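Local coordinates for protein aminoglycoside phosphotransferase (Alicyclobacillus acidocaldarius subsp. acidocaldarius, PDB 4PDY) that probably transfers phosphate groups to small-molecule substrates, with a protein-kinase-like fold, at residues 195-208 and 290-302. Sequence-based numbering, arbitrary orientation.
Sequences DAAESLALFEDRDV and SEYRAVEAILRFP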
loop_
_atom_site.group_PDB
_atom_site.type_symbol
_atom_site.label_atom_id
_atom_site.label_comp_id
_atom_site.label_asym_id
_atom_site.label_seq_id
_atom_site.Cartn_x
_atom_site.Cartn_y
_atom_site.Cartn_z
ATOM N N ASP A 195 20.659 0.348 -10.687
ATOM C CA ASP A 195 19.283 0.742 -10.452
ATOM C C ASP A 195 19.135 1.731 -9.290
ATOM O O ASP A 195 18.378 2.697 -9.379
ATOM C CB ASP A 195 18.422 -0.490 -10.149
ATOM C CG ASP A 195 18.024 -1.290 -11.383
ATOM O OD1 ASP A 195 18.172 -0.807 -12.521
ATOM O OD2 ASP A 195 17.520 -2.429 -11.184
ATOM N N ALA A 196 19.831 1.478 -8.178
ATOM C CA ALA A 196 19.776 2.395 -7.043
ATOM C C ALA A 196 20.294 3.784 -7.442
ATOM O O ALA A 196 19.686 4.790 -7.082
ATOM C CB ALA A 196 20.574 1.860 -5.867
ATOM N N ALA A 197 21.419 3.829 -8.164
ATOM C CA ALA A 197 21.984 5.099 -8.612
ATOM C C ALA A 197 21.035 5.847 -9.538
ATOM O O ALA A 197 20.868 7.057 -9.402
ATOM C CB ALA A 197 23.335 4.867 -9.272
ATOM N N GLU A 198 20.381 5.125 -10.459
ATOM C CA GLU A 198 19.443 5.760 -11.391
ATOM C C GLU A 198 18.235 6.293 -10.645
ATOM O O GLU A 198 17.743 7.372 -10.949
ATOM C CB GLU A 198 19.012 4.794 -12.499
ATOM C CG GLU A 198 20.140 4.450 -13.467
ATOM C CD GLU A 198 19.749 3.438 -14.532
ATOM O OE1 GLU A 198 18.573 3.073 -14.592
ATOM O OE2 GLU A 198 20.616 3.018 -15.329
ATOM N N SER A 199 17.775 5.536 -9.644
ATOM C CA SER A 199 16.647 5.986 -8.831
ATOM C C SER A 199 16.957 7.263 -8.045
ATOM O O SER A 199 16.204 8.237 -8.096
ATOM C CB SER A 199 16.217 4.869 -7.870
ATOM O OG SER A 199 15.294 5.353 -6.904
ATOM N N LEU A 200 18.079 7.257 -7.333
ATOM C CA LEU A 200 18.453 8.424 -6.545
ATOM C C LEU A 200 18.700 9.640 -7.444
ATOM O O LEU A 200 18.333 10.732 -7.066
ATOM C CB LEU A 200 19.664 8.129 -5.668
ATOM C CG LEU A 200 19.449 7.054 -4.585
ATOM C CD1 LEU A 200 20.757 6.767 -3.868
ATOM C CD2 LEU A 200 18.399 7.486 -3.585
ATOM N N ALA A 201 19.248 9.431 -8.646
ATOM C CA ALA A 201 19.418 10.545 -9.602
ATOM C C ALA A 201 18.062 11.143 -9.993
ATOM O O ALA A 201 17.895 12.361 -10.097
ATOM C CB ALA A 201 20.192 10.106 -10.844
ATOM N N LEU A 202 17.059 10.279 -10.179
ATOM C CA LEU A 202 15.721 10.773 -10.500
ATOM C C LEU A 202 15.114 11.557 -9.354
ATOM O O LEU A 202 14.500 12.600 -9.569
ATOM C CB LEU A 202 14.772 9.640 -10.896
ATOM C CG LEU A 202 14.925 9.134 -12.329
ATOM C CD1 LEU A 202 14.164 7.830 -12.472
ATOM C CD2 LEU A 202 14.420 10.152 -13.334
ATOM N N PHE A 203 15.303 11.082 -8.130
ATOM C CA PHE A 203 14.825 11.822 -6.961
ATOM C C PHE A 203 15.476 13.206 -6.814
ATOM O O PHE A 203 14.875 14.089 -6.225
ATOM C CB PHE A 203 15.027 11.022 -5.669
ATOM C CG PHE A 203 14.029 9.899 -5.461
ATOM C CD1 PHE A 203 12.660 10.151 -5.328
ATOM C CD2 PHE A 203 14.477 8.602 -5.353
ATOM C CE1 PHE A 203 11.760 9.111 -5.116
ATOM C CE2 PHE A 203 13.579 7.563 -5.146
ATOM C CZ PHE A 203 12.230 7.823 -5.028
ATOM N N GLU A 204 16.693 13.364 -7.347
ATOM C CA GLU A 204 17.450 14.640 -7.327
ATOM C C GLU A 204 17.122 15.563 -8.502
ATOM O O GLU A 204 17.575 16.704 -8.527
ATOM C CB GLU A 204 18.947 14.329 -7.268
ATOM C CG GLU A 204 19.331 13.641 -5.968
ATOM C CD GLU A 204 20.802 13.328 -5.856
ATOM O OE1 GLU A 204 21.475 13.197 -6.899
ATOM O OE2 GLU A 204 21.289 13.196 -4.712
ATOM N N ASP A 205 16.320 15.096 -9.451
ATOM C CA ASP A 205 15.923 15.909 -10.583
ATOM C C ASP A 205 14.914 16.968 -10.161
ATOM O O ASP A 205 13.958 16.703 -9.421
ATOM C CB ASP A 205 15.347 15.053 -11.727
ATOM C CG ASP A 205 16.422 14.267 -12.491
ATOM O OD1 ASP A 205 17.612 14.678 -12.473
ATOM O OD2 ASP A 205 16.076 13.233 -13.127
ATOM N N ARG A 206 15.108 18.176 -10.665
ATOM C CA ARG A 206 14.308 19.306 -10.221
ATOM C C ARG A 206 12.810 19.150 -10.530
ATOM O O ARG A 206 11.949 19.578 -9.756
ATOM C CB ARG A 206 14.913 20.598 -10.807
ATOM C CG ARG A 206 14.915 20.653 -12.330
ATOM C CD ARG A 206 16.114 21.415 -12.896
ATOM N NE ARG A 206 15.808 22.072 -14.165
ATOM C CZ ARG A 206 15.000 23.124 -14.318
ATOM N NH1 ARG A 206 14.376 23.672 -13.278
ATOM N NH2 ARG A 206 14.812 23.634 -15.532
ATOM N N ASP A 207 12.492 18.483 -11.628
ATOM C CA ASP A 207 11.085 18.268 -11.986
ATOM C C ASP A 207 10.347 17.315 -11.020
ATOM O O ASP A 207 9.201 17.560 -10.676
ATOM C CB ASP A 207 10.936 17.818 -13.443
ATOM C CG ASP A 207 11.506 16.441 -13.712
ATOM O OD1 ASP A 207 12.709 16.207 -13.441
ATOM O OD2 ASP A 207 10.745 15.582 -14.224
ATOM N N VAL A 208 11.028 16.262 -10.582
ATOM C CA VAL A 208 10.484 15.329 -9.588
ATOM C C VAL A 208 10.243 16.038 -8.256
ATOM O O VAL A 208 9.163 15.941 -7.661
ATOM C CB VAL A 208 11.415 14.114 -9.429
ATOM C CG1 VAL A 208 10.985 13.241 -8.264
ATOM C CG2 VAL A 208 11.437 13.314 -10.733
ATOM N N SER A 290 6.213 15.049 -14.852
ATOM C CA SER A 290 6.953 15.007 -13.605
ATOM C C SER A 290 6.394 13.945 -12.646
ATOM O O SER A 290 7.134 13.416 -11.841
ATOM C CB SER A 290 6.987 16.378 -12.912
ATOM O OG SER A 290 5.695 16.913 -12.651
ATOM N N GLU A 291 5.086 13.685 -12.715
ATOM C CA GLU A 291 4.477 12.630 -11.877
ATOM C C GLU A 291 4.930 11.268 -12.357
ATOM O O GLU A 291 5.243 10.388 -11.544
ATOM C CB GLU A 291 2.955 12.738 -11.854
ATOM C CG GLU A 291 2.261 11.703 -10.963
ATOM C CD GLU A 291 0.829 12.084 -10.711
ATOM O OE1 GLU A 291 0.114 12.280 -11.696
ATOM O OE2 GLU A 291 0.412 12.152 -9.538
ATOM N N TYR A 292 4.943 11.065 -13.669
ATOM C CA TYR A 292 5.507 9.826 -14.210
ATOM C C TYR A 292 6.929 9.642 -13.713
ATOM O O TYR A 292 7.359 8.557 -13.382
ATOM C CB TYR A 292 5.512 9.818 -15.727
ATOM C CG TYR A 292 4.247 9.398 -16.411
ATOM C CD1 TYR A 292 3.846 8.063 -16.375
ATOM C CD2 TYR A 292 3.461 10.300 -17.107
ATOM C CE1 TYR A 292 2.705 7.637 -17.023
ATOM C CE2 TYR A 292 2.312 9.886 -17.760
ATOM C CZ TYR A 292 1.929 8.546 -17.698
ATOM O OH TYR A 292 0.789 8.071 -18.322
ATOM N N ARG A 293 7.709 10.729 -13.741
ATOM C CA ARG A 293 9.124 10.609 -13.362
ATOM C C ARG A 293 9.298 10.275 -11.882
ATOM O O ARG A 293 10.199 9.525 -11.525
ATOM C CB ARG A 293 9.900 11.865 -13.753
ATOM C CG ARG A 293 9.757 12.159 -15.231
ATOM C CD ARG A 293 11.054 12.230 -15.977
ATOM N NE ARG A 293 11.981 13.180 -15.389
ATOM C CZ ARG A 293 13.302 13.057 -15.441
ATOM N NH1 ARG A 293 14.059 13.969 -14.858
ATOM N NH2 ARG A 293 13.870 12.031 -16.077
ATOM N N ALA A 294 8.449 10.844 -11.027
ATOM C CA ALA A 294 8.456 10.475 -9.610
ATOM C C ALA A 294 8.136 8.983 -9.417
ATOM O O ALA A 294 8.772 8.302 -8.625
ATOM C CB ALA A 294 7.477 11.325 -8.831
ATOM N N VAL A 295 7.137 8.487 -10.149
ATOM C CA VAL A 295 6.795 7.070 -10.113
ATOM C C VAL A 295 7.988 6.238 -10.610
ATOM O O VAL A 295 8.334 5.237 -10.002
ATOM C CB VAL A 295 5.528 6.790 -10.951
ATOM C CG1 VAL A 295 5.343 5.297 -11.146
ATOM C CG2 VAL A 295 4.298 7.391 -10.296
ATOM N N GLU A 296 8.644 6.674 -11.699
ATOM C CA GLU A 296 9.807 5.951 -12.166
ATOM C C GLU A 296 10.932 5.903 -11.121
ATOM O O GLU A 296 11.616 4.885 -10.988
ATOM C CB GLU A 296 10.372 6.603 -13.421
ATOM C CG GLU A 296 9.501 6.457 -14.656
ATOM C CD GLU A 296 10.156 7.093 -15.863
ATOM O OE1 GLU A 296 10.214 8.345 -15.946
ATOM O OE2 GLU A 296 10.632 6.325 -16.716
ATOM N N ALA A 297 11.143 7.010 -10.411
ATOM C CA ALA A 297 12.178 7.047 -9.379
ATOM C C ALA A 297 11.945 5.957 -8.334
ATOM O O ALA A 297 12.864 5.229 -7.915
ATOM C CB ALA A 297 12.206 8.408 -8.692
ATOM N N ILE A 298 10.682 5.827 -7.938
ATOM C CA ILE A 298 10.335 4.843 -6.935
ATOM C C ILE A 298 10.490 3.424 -7.508
ATOM O O ILE A 298 11.124 2.575 -6.889
ATOM C CB ILE A 298 8.903 5.077 -6.411
ATOM C CG1 ILE A 298 8.810 6.384 -5.633
ATOM C CG2 ILE A 298 8.457 3.936 -5.497
ATOM C CD1 ILE A 298 7.416 6.946 -5.550
ATOM N N LEU A 299 9.882 3.157 -8.668
ATOM C CA LEU A 299 9.973 1.826 -9.264
ATOM C C LEU A 299 11.365 1.363 -9.645
ATOM O O LEU A 299 11.674 0.175 -9.568
ATOM C CB LEU A 299 9.148 1.726 -10.516
ATOM C CG LEU A 299 7.663 1.806 -10.369
ATOM C CD1 LEU A 299 7.017 1.667 -11.734
ATOM C CD2 LEU A 299 7.198 0.701 -9.431
ATOM N N ARG A 300 12.223 2.306 -10.041
ATOM C CA ARG A 300 13.559 1.940 -10.456
ATOM C C ARG A 300 14.384 1.417 -9.285
ATOM O O ARG A 300 15.279 0.593 -9.472
ATOM C CB ARG A 300 14.251 3.170 -11.074
ATOM C CG ARG A 300 15.729 3.028 -11.429
ATOM C CD ARG A 300 16.042 1.925 -12.409
ATOM N NE ARG A 300 15.583 2.238 -13.749
ATOM C CZ ARG A 300 15.742 1.441 -14.806
ATOM N NH1 ARG A 300 15.312 1.851 -15.990
ATOM N NH2 ARG A 300 16.351 0.258 -14.686
ATOM N N PHE A 301 14.110 1.907 -8.082
ATOM C CA PHE A 301 14.896 1.467 -6.924
ATOM C C PHE A 301 14.690 -0.038 -6.705
ATOM O O PHE A 301 13.540 -0.492 -6.778
ATOM C CB PHE A 301 14.480 2.170 -5.646
ATOM C CG PHE A 301 15.466 1.983 -4.551
ATOM C CD1 PHE A 301 16.555 2.853 -4.411
ATOM C CD2 PHE A 301 15.349 0.899 -3.692
ATOM C CE1 PHE A 301 17.481 2.649 -3.416
ATOM C CE2 PHE A 301 16.281 0.689 -2.696
ATOM C CZ PHE A 301 17.350 1.563 -2.553
ATOM N N PRO A 302 15.757 -0.798 -6.423
ATOM C CA PRO A 302 15.633 -2.244 -6.168
ATOM C C PRO A 302 15.116 -2.543 -4.747
ATOM O O PRO A 302 15.834 -3.031 -3.874
ATOM C CB PRO A 302 17.052 -2.761 -6.411
ATOM C CG PRO A 302 17.924 -1.627 -5.971
ATOM C CD PRO A 302 17.174 -0.363 -6.349
#
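An antiparallel helix pair in the helical part of this kinase-like fold joins 195-203 to 290-300; the axes come within 8.0 Å, their N-to-C directions 153° apart. Ala-297 packs against Ser-199, whose CA is nearest to its own across the pair. The methyl of Ala-297 lies over the centre of the Phe-203 ring, with CB 3.6 Å from the centroid in a CH-pi contact, while Ile-298 CG1 meets the ring's edge. Beside it, Ser-199 OG, turned anti to its own backbone nitrogen (chi1 169°), donates to Ala-297 O at 2.6 Å and so satisfies a buried hydroxyl. Charged groups flank this middle. Arg-293 reaches across to the start of helix 206-218 and grips Asp-207 side-on: NE to OD2 is 2.9 Å and NH1 to OD1 3.0 Å, both nearly straight, the two planes only 20° apart. NH1 also makes a weak bond to OD2 of Asp-205, just before that helix, and Leu-202 CD2 lies over one guanidinium face, toward its rim. A leucine in place of Arg-293 would probably leave both aspartates without their cationic mate and the start of helix 206-218 less firmly tied to helix 289-300. Toward the other end, Arg-300 NH2 bonds Asp-195 OD1 at 3.0 Å from above the carboxylate plane, whereas Glu-198 OE1 lies over the guanidinium face, paired by charge alone. Arg-335 of helix 319-347 takes Asp-195 OD2. The arrangement is close antiparallel helix packing, Ala-297 and Ser-199 meeting between two salt-bridge networks.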